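Local atomic coordinates of UPF0255 protein frsA (Vibrio vulnificus, PDB entry 4I4C), a protein that probably hydrolyses carboxylic esters as a serine esterase of the alpha/beta-hydrolase clan, and is not a cofactor-independent pyruvate decarboxylase. Residues Thr23-Thr27 and Pro138-Asp143; Ser282-Glu287 and Arg352-Val356. One frame throughout, in Å; residues are numbered along the deposited sequence.

Contact 1: Thr23-Thr27 and Pro138-Asp143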
loop_
_atom_site.group_PDB
_atom_site.type_symbol
_atom_site.label_atom_id
_atom_site.label_comp_id
_atom_site.label_asym_id
_atom_site.label_seq_id
_atom_site.Cartn_x
_atom_site.Cartn_y
_atom_site.Cartn_z
ATOM N N THR A 23 -14.199 -8.712 -10.894
ATOM C CA THR A 23 -13.869 -7.666 -9.916
ATOM C C THR A 23 -14.785 -6.450 -9.915
ATOM O O THR A 23 -15.330 -6.087 -8.870
ATOM C CB THR A 23 -12.408 -7.198 -10.099
ATOM O OG1 THR A 23 -11.550 -8.346 -10.128
ATOM C CG2 THR A 23 -11.968 -6.279 -8.951
ATOM N N SER A 24 -14.962 -5.816 -11.069
ATOM C CA SER A 24 -15.770 -4.599 -11.111
ATOM C C SER A 24 -17.265 -4.816 -10.797
ATOM O O SER A 24 -18.004 -3.856 -10.609
ATOM C CB SER A 24 -15.583 -3.842 -12.429
ATOM O OG SER A 24 -16.240 -4.483 -13.518
ATOM N N ALA A 25 -17.690 -6.074 -10.712
ATOM C CA ALA A 25 -19.101 -6.407 -10.557
ATOM C C ALA A 25 -19.386 -6.875 -9.139
ATOM O O ALA A 25 -20.533 -7.093 -8.765
ATOM C CB ALA A 25 -19.507 -7.509 -11.576
ATOM N N LEU A 26 -18.333 -7.021 -8.345
ATOM C CA LEU A 26 -18.470 -7.601 -7.012
ATOM C C LEU A 26 -19.264 -6.761 -6.017
ATOM O O LEU A 26 -20.160 -7.257 -5.334
ATOM C CB LEU A 26 -17.094 -7.922 -6.452
ATOM C CG LEU A 26 -16.433 -9.093 -7.188
ATOM C CD1 LEU A 26 -15.004 -9.250 -6.733
ATOM C CD2 LEU A 26 -17.216 -10.388 -6.969
ATOM N N THR A 27 -18.925 -5.484 -5.931
ATOM C CA THR A 27 -19.490 -4.627 -4.909
ATOM C C THR A 27 -20.929 -4.307 -5.253
ATOM O O THR A 27 -21.238 -3.933 -6.388
ATOM C CB THR A 27 -18.676 -3.338 -4.782
ATOM O OG1 THR A 27 -17.295 -3.675 -4.588
ATOM C CG2 THR A 27 -19.162 -2.485 -3.612
ATOM N N PRO A 138 -7.255 -4.427 -6.979
ATOM C CA PRO A 138 -7.036 -3.744 -5.692
ATOM C C PRO A 138 -7.479 -4.519 -4.438
ATOM O O PRO A 138 -7.800 -3.898 -3.411
ATOM C CB PRO A 138 -7.913 -2.508 -5.833
ATOM C CG PRO A 138 -9.126 -3.055 -6.548
ATOM C CD PRO A 138 -8.546 -4.038 -7.572
ATOM N N HIS A 139 -7.521 -5.842 -4.511
ATOM C CA HIS A 139 -7.701 -6.665 -3.311
ATOM C C HIS A 139 -9.052 -6.464 -2.632
ATOM O O HIS A 139 -9.130 -6.206 -1.428
ATOM C CB HIS A 139 -6.547 -6.421 -2.333
ATOM C CG HIS A 139 -5.207 -6.490 -2.989
ATOM N ND1 HIS A 139 -4.706 -7.658 -3.523
ATOM C CD2 HIS A 139 -4.271 -5.536 -3.214
ATOM C CE1 HIS A 139 -3.517 -7.423 -4.046
ATOM N NE2 HIS A 139 -3.228 -6.145 -3.868
ATOM N N LEU A 140 -10.109 -6.547 -3.431
ATOM C CA LEU A 140 -11.472 -6.561 -2.926
ATOM C C LEU A 140 -11.697 -7.875 -2.187
ATOM O O LEU A 140 -11.247 -8.929 -2.646
ATOM C CB LEU A 140 -12.460 -6.424 -4.080
ATOM C CG LEU A 140 -12.404 -5.088 -4.836
ATOM C CD1 LEU A 140 -13.602 -4.957 -5.754
ATOM C CD2 LEU A 140 -12.331 -3.904 -3.878
ATOM N N LYS A 141 -12.390 -7.826 -1.055
ATOM C CA LYS A 141 -12.396 -8.971 -0.136
ATOM C C LYS A 141 -13.186 -10.156 -0.677
ATOM O O LYS A 141 -12.890 -11.312 -0.360
ATOM C CB LYS A 141 -12.882 -8.579 1.270
ATOM C CG LYS A 141 -14.386 -8.386 1.399
ATOM C CD LYS A 141 -14.763 -7.814 2.767
ATOM C CE LYS A 141 -14.136 -8.616 3.900
ATOM N NZ LYS A 141 -14.255 -7.905 5.216
ATOM N N SER A 142 -14.177 -9.872 -1.511
ATOM C CA SER A 142 -15.006 -10.943 -2.039
ATOM C C SER A 142 -14.480 -11.451 -3.377
ATOM O O SER A 142 -15.144 -12.234 -4.050
ATOM C CB SER A 142 -16.447 -10.463 -2.181
ATOM O OG SER A 142 -16.512 -9.350 -3.055
ATOM N N ASP A 143 -13.280 -11.012 -3.753
ATOM C CA ASP A 143 -12.714 -11.349 -5.057
ATOM C C ASP A 143 -11.968 -12.679 -4.988
ATOM O O ASP A 143 -10.867 -12.748 -4.448
ATOM C CB ASP A 143 -11.782 -10.221 -5.514
ATOM C CG ASP A 143 -11.355 -10.337 -6.978
ATOM O OD1 ASP A 143 -11.295 -11.461 -7.530
ATOM O OD2 ASP A 143 -11.035 -9.278 -7.568
#
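T23 and L26 meet a type I beta turn, L140 to D143, in the loop between helix 121-136 and helix 144-163. The turn is closed by D143 N bonding to L140 O at 3.1 Å. It ends at the N-cap of helix 144-163.

L26 and T23 bury the most surface here, followed by L140. L26 CG lies anti to its own carbonyl carbon (chi1 -70°), which turns the branched end to the turn. CD1 comes down on the D143 backbone, 3.5 Å from D143 CA, and also touches D143 CB. The two side chains run at about a right angle. L26 CB faces S142 OG at 3.7 Å, on the exposed border of the contact.

T23 splits its work between two branches. Its methyl CG2 packs against L140 CD1 at 3.8 Å, with P138 CD a little farther off. L140 CD1 also packs against T23 O. P138 follows a cis peptide bond, and its ring rests on M315 and V319 of helix 314-323, while T27 touches D318 and A321 of the same helix.

The D143 carboxylate is shared. OD1 caps helix 144-163 by accepting from A146 N. OD2 takes the hydroxyl of T23. That bond, T23 OG1 to D143 OD2, is 2.8 Å long and arrives on the syn side, 30° out of the carboxylate plane.

Contact 2: Ser282-Glu287 and Arg352-Val356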
loop_
_atom_site.group_PDB
_atom_site.type_symbol
_atom_site.label_atom_id
_atom_site.label_comp_id
_atom_site.label_asym_id
_atom_site.label_seq_id
_atom_site.Cartn_x
_atom_site.Cartn_y
_atom_site.Cartn_z
ATOM N N SER A 282 3.030 9.248 15.577
ATOM C CA SER A 282 4.151 10.119 15.891
ATOM C C SER A 282 3.723 11.171 16.901
ATOM O O SER A 282 4.563 11.844 17.499
ATOM C CB SER A 282 4.693 10.790 14.630
ATOM O OG SER A 282 5.359 9.851 13.794
ATOM N N PHE A 283 2.412 11.309 17.078
ATOM C CA PHE A 283 1.870 12.164 18.129
ATOM C C PHE A 283 1.625 11.345 19.387
ATOM O O PHE A 283 1.773 11.847 20.503
ATOM C CB PHE A 283 0.570 12.808 17.680
ATOM C CG PHE A 283 0.756 14.013 16.798
ATOM C CD1 PHE A 283 0.848 13.877 15.424
ATOM C CD2 PHE A 283 0.814 15.287 17.345
ATOM C CE1 PHE A 283 1.002 14.980 14.614
ATOM C CE2 PHE A 283 0.972 16.394 16.539
ATOM C CZ PHE A 283 1.064 16.242 15.170
ATOM N N LEU A 284 1.257 10.080 19.209
ATOM C CA LEU A 284 0.947 9.219 20.345
ATOM C C LEU A 284 2.192 8.755 21.104
ATOM O O LEU A 284 2.187 8.670 22.333
ATOM C CB LEU A 284 0.098 8.024 19.902
ATOM C CG LEU A 284 -1.332 8.339 19.445
ATOM C CD1 LEU A 284 -1.940 7.162 18.690
ATOM C CD2 LEU A 284 -2.202 8.693 20.622
ATOM N N GLU A 285 3.266 8.469 20.378
ATOM C CA GLU A 285 4.473 7.949 21.011
ATOM C C GLU A 285 5.695 8.803 20.698
ATOM O O GLU A 285 6.522 8.440 19.870
ATOM C CB GLU A 285 4.699 6.507 20.576
ATOM C CG GLU A 285 3.567 5.583 20.955
ATOM C CD GLU A 285 3.729 4.997 22.347
ATOM O OE1 GLU A 285 4.673 5.402 23.065
ATOM O OE2 GLU A 285 2.919 4.115 22.715
ATOM N N GLN A 286 5.817 9.931 21.385
ATOM C CA GLN A 286 6.801 10.931 20.994
ATOM C C GLN A 286 8.236 10.613 21.419
ATOM O O GLN A 286 9.176 11.280 20.978
ATOM C CB GLN A 286 6.371 12.319 21.487
ATOM C CG GLN A 286 4.932 12.668 21.132
ATOM C CD GLN A 286 4.690 14.170 21.064
ATOM O OE1 GLN A 286 5.635 14.959 21.075
ATOM N NE2 GLN A 286 3.422 14.569 20.991
ATOM N N GLU A 287 8.411 9.601 22.267
ATOM C CA GLU A 287 9.755 9.223 22.708
ATOM C C GLU A 287 10.271 8.039 21.911
ATOM O O GLU A 287 11.429 8.020 21.462
ATOM C CB GLU A 287 9.775 8.892 24.205
ATOM C CG GLU A 287 9.896 10.132 25.103
ATOM C CD GLU A 287 11.150 10.933 24.796
ATOM O OE1 GLU A 287 12.256 10.353 24.881
ATOM O OE2 GLU A 287 11.031 12.134 24.458
ATOM N N ARG A 352 -1.118 20.947 19.697
ATOM C CA ARG A 352 -0.012 20.149 20.202
ATOM C C ARG A 352 1.053 19.859 19.149
ATOM O O ARG A 352 0.747 19.409 18.048
ATOM C CB ARG A 352 -0.552 18.840 20.765
ATOM C CG ARG A 352 -1.688 19.054 21.738
ATOM C CD ARG A 352 -1.305 18.612 23.136
ATOM N NE ARG A 352 -0.002 19.123 23.539
ATOM C CZ ARG A 352 0.665 18.683 24.599
ATOM N NH1 ARG A 352 0.140 17.725 25.358
ATOM N NH2 ARG A 352 1.856 19.194 24.897
ATOM N N LYS A 353 2.302 20.129 19.506
ATOM C CA LYS A 353 3.445 19.816 18.667
ATOM C C LYS A 353 3.928 18.412 19.003
ATOM O O LYS A 353 3.597 17.876 20.067
ATOM C CB LYS A 353 4.573 20.817 18.917
ATOM C CG LYS A 353 4.236 22.265 18.590
ATOM C CD LYS A 353 3.810 22.417 17.136
ATOM C CE LYS A 353 4.299 23.727 16.521
ATOM N NZ LYS A 353 5.688 23.621 15.952
ATOM N N THR A 354 4.698 17.805 18.099
ATOM C CA THR A 354 5.369 16.560 18.439
ATOM C C THR A 354 6.889 16.738 18.352
ATOM O O THR A 354 7.395 17.503 17.525
ATOM C CB THR A 354 4.850 15.352 17.571
ATOM O OG1 THR A 354 5.712 14.217 17.741
ATOM C CG2 THR A 354 4.769 15.729 16.100
ATOM N N LYS A 355 7.611 16.046 19.227
ATOM C CA LYS A 355 9.069 16.096 19.238
ATOM C C LYS A 355 9.631 15.324 18.039
ATOM O O LYS A 355 10.787 15.510 17.648
ATOM C CB LYS A 355 9.584 15.507 20.551
ATOM C CG LYS A 355 11.082 15.516 20.723
ATOM C CD LYS A 355 11.443 14.856 22.033
ATOM C CE LYS A 355 12.938 14.778 22.197
ATOM N NZ LYS A 355 13.281 14.096 23.467
ATOM N N VAL A 356 8.795 14.450 17.478
ATOM C CA VAL A 356 9.132 13.677 16.280
ATOM C C VAL A 356 9.259 14.568 15.051
ATOM O O VAL A 356 8.313 15.260 14.672
ATOM C CB VAL A 356 8.075 12.597 15.978
ATOM C CG1 VAL A 356 8.525 11.742 14.781
ATOM C CG2 VAL A 356 7.824 11.729 17.217
#
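The F283 ring carries T354 CG2 over one face, displaced toward the rim, and has R352 O at its edge in the ring plane. T354 CG2 lies 3.9 Å from the F283 ring centroid, 14° off the normal: a CH-pi contact. The backbone O of R352 is 3.4 Å from F283 CE2.

Here the end of helix 273-284 meets the loop leading into strand 358-363 of the alpha/beta-hydrolase sheet. T354 forms an ST turn, its OG1 accepting from V356 N. With OG1 anti to the backbone N (chi1 168°), the hydroxyl can also donate to S282 O, at 2.6 Å from T354 OG1.

The Q286 amide clamps the loop. Its OE1 takes K355 N at 2.9 Å, the donor standing 40° above the carbonyl plane. NE2 donates to F283 O in that carbonyl's plane and makes a weak bond to K353 O. The amide is thus gripped at both ends.

V356 CG2 packs closely on S282 O, 3.3 Å away, the carbonyl that T354 OG1 also holds. V356 CG1 touches S282 OG, which bonds back to M278 O. At the exposed border, extended K355 reaches bent E287. Their salt bridge joins K355 NZ to the syn lone pair of E287 OE2 at 3.1 Å.

In the fold
Contacts 1 and 2 lie on opposite sides of the chain's centre. Their centres are 37 Å apart and their nearest atoms about 24 Å. Both segments of contact 1 come before those of contact 2 in the chain. Contact 1 joins the short, weakly bonded helix 23-26 to a loop between two helices, and 66 of the 110 residues between its segments are helix. Contact 2 sits on the alpha/beta-hydrolase sheet side, beside strands 291-295 and 358-363. In contact 1 the P138 side chain is about 9 Å from the bound hexanoic acid. Helix 273-284 runs from F273, which lines the hexanoic acid pocket, to S282 of contact 2 near its end.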